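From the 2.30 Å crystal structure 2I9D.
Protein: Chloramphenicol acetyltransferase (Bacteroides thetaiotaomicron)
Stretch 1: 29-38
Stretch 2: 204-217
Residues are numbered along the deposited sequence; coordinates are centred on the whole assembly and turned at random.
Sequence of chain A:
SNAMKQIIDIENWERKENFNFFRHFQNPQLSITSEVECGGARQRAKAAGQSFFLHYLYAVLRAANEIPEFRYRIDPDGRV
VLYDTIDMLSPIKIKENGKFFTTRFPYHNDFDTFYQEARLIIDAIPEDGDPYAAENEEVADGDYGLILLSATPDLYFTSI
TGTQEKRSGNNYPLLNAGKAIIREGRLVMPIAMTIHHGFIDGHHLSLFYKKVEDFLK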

# COMPACT_ATOMS: atom_id res chain seq x y z
N GLN A 29 3.73 -5.37 -10.70
CA GLN A 29 4.28 -5.46 -9.35
C GLN A 29 3.18 -5.61 -8.36
O GLN A 29 2.07 -5.10 -8.54
CB GLN A 29 5.06 -4.19 -8.98
CG GLN A 29 6.18 -3.85 -9.97
CD GLN A 29 7.06 -2.74 -9.49
OE1 GLN A 29 8.27 -2.81 -9.66
NE2 GLN A 29 6.47 -1.70 -8.90
N LEU A 30 3.48 -6.26 -7.26
CA LEU A 30 2.60 -6.05 -6.13
C LEU A 30 3.32 -5.60 -4.89
O LEU A 30 4.48 -5.97 -4.68
CB LEU A 30 1.59 -7.22 -5.96
CG LEU A 30 1.45 -8.42 -5.03
CD1 LEU A 30 1.67 -8.10 -3.55
CD2 LEU A 30 0.01 -8.79 -5.28
N SER A 31 2.64 -4.79 -4.08
CA SER A 31 3.16 -4.43 -2.74
C SER A 31 2.37 -5.12 -1.65
O SER A 31 1.16 -5.29 -1.75
CB SER A 31 3.14 -2.92 -2.49
OG SER A 31 3.75 -2.22 -3.53
N ILE A 32 3.05 -5.47 -0.58
CA ILE A 32 2.37 -6.09 0.54
C ILE A 32 3.05 -5.58 1.79
O ILE A 32 4.25 -5.34 1.78
CB ILE A 32 2.45 -7.66 0.46
CG1 ILE A 32 1.79 -8.33 1.69
CG2 ILE A 32 3.93 -8.14 0.25
CD1 ILE A 32 1.57 -9.83 1.53
N THR A 33 2.26 -5.38 2.85
CA THR A 33 2.79 -5.15 4.20
C THR A 33 2.25 -6.21 5.17
O THR A 33 1.06 -6.54 5.14
CB THR A 33 2.42 -3.76 4.71
OG1 THR A 33 2.77 -2.80 3.71
CG2 THR A 33 3.15 -3.44 6.02
N SER A 34 3.13 -6.73 6.01
CA SER A 34 2.72 -7.67 7.06
C SER A 34 3.52 -7.36 8.31
O SER A 34 4.35 -6.47 8.30
CB SER A 34 2.91 -9.13 6.60
OG SER A 34 2.52 -10.05 7.63
N GLU A 35 3.26 -8.08 9.40
CA GLU A 35 3.94 -7.82 10.66
C GLU A 35 4.60 -9.09 11.14
O GLU A 35 4.09 -10.18 10.89
CB GLU A 35 2.99 -7.26 11.71
CG GLU A 35 1.64 -7.95 11.82
CD GLU A 35 0.88 -7.57 13.09
OE1 GLU A 35 0.25 -6.47 13.11
OE2 GLU A 35 0.91 -8.38 14.05
N VAL A 36 5.78 -8.95 11.73
CA VAL A 36 6.51 -10.08 12.25
C VAL A 36 6.83 -9.83 13.70
O VAL A 36 7.07 -8.68 14.12
CB VAL A 36 7.86 -10.41 11.49
CG1 VAL A 36 7.61 -10.90 10.07
CG2 VAL A 36 8.86 -9.23 11.54
N GLU A 37 6.84 -10.92 14.47
CA GLU A 37 7.37 -10.90 15.83
C GLU A 37 8.86 -10.84 15.75
O GLU A 37 9.47 -11.45 14.89
CB GLU A 37 6.95 -12.15 16.60
CG GLU A 37 5.59 -11.99 17.20
CD GLU A 37 5.17 -13.20 18.04
OE1 GLU A 37 6.06 -13.81 18.70
OE2 GLU A 37 3.96 -13.52 18.04
N CYS A 38 9.44 -10.07 16.66
CA CYS A 38 10.88 -9.83 16.65
C CYS A 38 11.42 -9.62 18.07
O CYS A 38 12.50 -9.04 18.24
CB CYS A 38 11.19 -8.61 15.76
SG CYS A 38 10.21 -7.16 16.17
N HIS A 204 4.72 -17.54 -2.03
CA HIS A 204 6.14 -17.27 -1.74
C HIS A 204 6.29 -16.13 -0.74
O HIS A 204 7.21 -16.13 0.07
CB HIS A 204 6.89 -17.00 -3.04
CG HIS A 204 6.61 -18.01 -4.09
ND1 HIS A 204 5.78 -17.76 -5.16
CD2 HIS A 204 7.00 -19.31 -4.21
CE1 HIS A 204 5.69 -18.85 -5.91
NE2 HIS A 204 6.42 -19.80 -5.35
N LEU A 205 5.35 -15.20 -0.77
CA LEU A 205 5.30 -14.13 0.21
C LEU A 205 5.02 -14.68 1.61
O LEU A 205 5.63 -14.23 2.60
CB LEU A 205 4.24 -13.10 -0.19
CG LEU A 205 4.63 -12.27 -1.42
CD1 LEU A 205 3.47 -11.44 -1.97
CD2 LEU A 205 5.85 -11.38 -1.13
N SER A 206 4.09 -15.64 1.69
CA SER A 206 3.79 -16.36 2.93
C SER A 206 5.05 -16.99 3.54
O SER A 206 5.36 -16.77 4.71
CB SER A 206 2.76 -17.45 2.63
OG SER A 206 1.90 -17.66 3.71
N LEU A 207 5.80 -17.74 2.72
CA LEU A 207 7.07 -18.35 3.15
C LEU A 207 8.13 -17.35 3.50
O LEU A 207 8.91 -17.58 4.44
CB LEU A 207 7.67 -19.24 2.05
CG LEU A 207 6.91 -20.33 1.31
CD1 LEU A 207 7.90 -21.08 0.41
CD2 LEU A 207 6.18 -21.29 2.28
N PHE A 208 8.23 -16.26 2.73
CA PHE A 208 9.16 -15.16 3.09
C PHE A 208 8.93 -14.63 4.50
O PHE A 208 9.84 -14.62 5.32
CB PHE A 208 9.09 -14.02 2.07
CG PHE A 208 10.05 -12.91 2.34
CD1 PHE A 208 11.35 -12.96 1.83
CD2 PHE A 208 9.66 -11.80 3.08
CE1 PHE A 208 12.25 -11.93 2.07
CE2 PHE A 208 10.54 -10.76 3.33
CZ PHE A 208 11.85 -10.83 2.83
N TYR A 209 7.71 -14.18 4.78
CA TYR A 209 7.38 -13.65 6.09
C TYR A 209 7.50 -14.67 7.24
O TYR A 209 8.01 -14.33 8.33
CB TYR A 209 5.97 -13.03 6.06
CG TYR A 209 5.92 -11.66 5.40
CD1 TYR A 209 5.35 -11.48 4.13
CD2 TYR A 209 6.44 -10.52 6.05
CE1 TYR A 209 5.29 -10.24 3.54
CE2 TYR A 209 6.39 -9.26 5.44
CZ TYR A 209 5.82 -9.13 4.19
OH TYR A 209 5.76 -7.89 3.60
N LYS A 210 7.03 -15.90 7.01
CA LYS A 210 7.23 -17.00 7.95
C LYS A 210 8.72 -17.12 8.27
O LYS A 210 9.12 -17.09 9.44
CB LYS A 210 6.68 -18.32 7.38
CG LYS A 210 6.82 -19.53 8.30
CD LYS A 210 5.91 -19.39 9.53
CE LYS A 210 6.08 -20.56 10.55
NZ LYS A 210 5.26 -20.30 11.80
N LYS A 211 9.54 -17.18 7.22
CA LYS A 211 10.99 -17.28 7.35
C LYS A 211 11.65 -16.10 8.11
O LYS A 211 12.44 -16.33 9.02
CB LYS A 211 11.59 -17.46 5.97
CG LYS A 211 12.96 -18.11 5.94
CD LYS A 211 13.41 -18.41 4.50
CE LYS A 211 12.98 -19.81 4.03
NZ LYS A 211 13.85 -20.86 4.62
N VAL A 212 11.30 -14.86 7.78
CA VAL A 212 11.81 -13.70 8.52
C VAL A 212 11.44 -13.75 10.01
O VAL A 212 12.29 -13.52 10.88
CB VAL A 212 11.32 -12.37 7.89
CG1 VAL A 212 11.62 -11.16 8.82
CG2 VAL A 212 11.93 -12.18 6.53
N GLU A 213 10.17 -14.04 10.30
CA GLU A 213 9.71 -14.12 11.69
C GLU A 213 10.44 -15.21 12.49
O GLU A 213 10.87 -14.96 13.61
CB GLU A 213 8.19 -14.32 11.77
CG GLU A 213 7.66 -14.28 13.19
CD GLU A 213 6.15 -14.32 13.23
OE1 GLU A 213 5.59 -15.42 13.07
OE2 GLU A 213 5.52 -13.26 13.41
N ASP A 214 10.60 -16.40 11.90
CA ASP A 214 11.39 -17.48 12.52
C ASP A 214 12.76 -17.00 13.01
O ASP A 214 13.17 -17.40 14.09
CB ASP A 214 11.56 -18.72 11.60
CG ASP A 214 10.25 -19.51 11.39
OD1 ASP A 214 9.25 -19.28 12.14
OD2 ASP A 214 10.22 -20.37 10.45
N PHE A 215 13.46 -16.18 12.23
CA PHE A 215 14.79 -15.69 12.60
C PHE A 215 14.71 -14.67 13.74
O PHE A 215 15.66 -14.52 14.51
CB PHE A 215 15.56 -15.03 11.43
CG PHE A 215 15.80 -15.94 10.22
CD1 PHE A 215 16.42 -17.19 10.36
CD2 PHE A 215 15.47 -15.50 8.92
CE1 PHE A 215 16.66 -18.02 9.22
CE2 PHE A 215 15.71 -16.32 7.80
CZ PHE A 215 16.29 -17.58 7.95
N LEU A 216 13.58 -13.99 13.83
CA LEU A 216 13.42 -12.85 14.76
C LEU A 216 12.72 -13.13 16.13
O LEU A 216 13.01 -12.42 17.10
CB LEU A 216 12.84 -11.63 14.04
CG LEU A 216 13.63 -11.05 12.86
CD1 LEU A 216 12.80 -9.98 12.15
CD2 LEU A 216 14.99 -10.48 13.29
N LYS A 217 11.79 -14.10 16.19
CA LYS A 217 11.51 -14.93 17.43
C LYS A 217 10.88 -14.27 18.67
O LYS A 217 11.53 -14.14 19.69
CB LYS A 217 12.78 -15.68 17.92
CG LYS A 217 13.80 -16.03 16.81
CD LYS A 217 14.93 -16.98 17.24
CE LYS A 217 14.50 -18.46 17.19
NZ LYS A 217 15.56 -19.36 17.77
OXT LYS A 217 9.72 -13.87 18.75

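Strand 29-37 lies along helix 204-216 with the two chain directions 27° apart and their axes 7.3 Å apart at closest approach. The alternation of the strand decides what meets the helix: the CA-to-CB bonds of Ile 32, Ser 34 and Val 36 point toward it, whereas those of Ser 31, Thr 33 and Glu 35 point away.

Tyr 209 is the most heavily covered residue, losing 99 Å² to the strand. Its ring is contacted in two ways. Ser 34 CB sits 3.7 Å from the ring centroid of Tyr 209 and 12° off the ring normal, so the contact is a CH-pi interaction over the face; the OG of Ser 34 is hydrogen-bonded elsewhere in the structure. Near the ring plane, Ile 32 CG2 approaches Tyr 209 CE1 at 4.1 Å and Val 36 CG1 approaches Tyr 209 CD2 at 4.2 Å, placing the two branched residues at the edge. Ile 32 also packs against the preceding helical turn, with its CG2 4.0 Å from Leu 205 CD1.

Val 36, with 80 Å² covered, reaches several helix residues through its two methyls. CG1 of Val 36 lies 4.2 Å from Val 212 CG1 and 3.9 Å from Glu 213 CB, while CG2 of Val 36 lies 4.1 Å from Leu 216 CD1.

Glu 213 supplies the one hydrogen bond across the contact. Its CA-to-CB bond points sideways, but an extended chi1 and chi2 (both t) bring the carboxylate to the strand, where Glu 37 N donates to Glu 213 OE2 at 2.9 Å. The N-H...acceptor angle of 171° is nearly linear. The acidic side chain thus binds backbone.

Beyond it the chains draw closer: the CA atoms of Cys 38 and Leu 216 are 4.4 Å apart, and Cys 38 CA makes a CA-H...O contact with Leu 216 O at 3.4 Å.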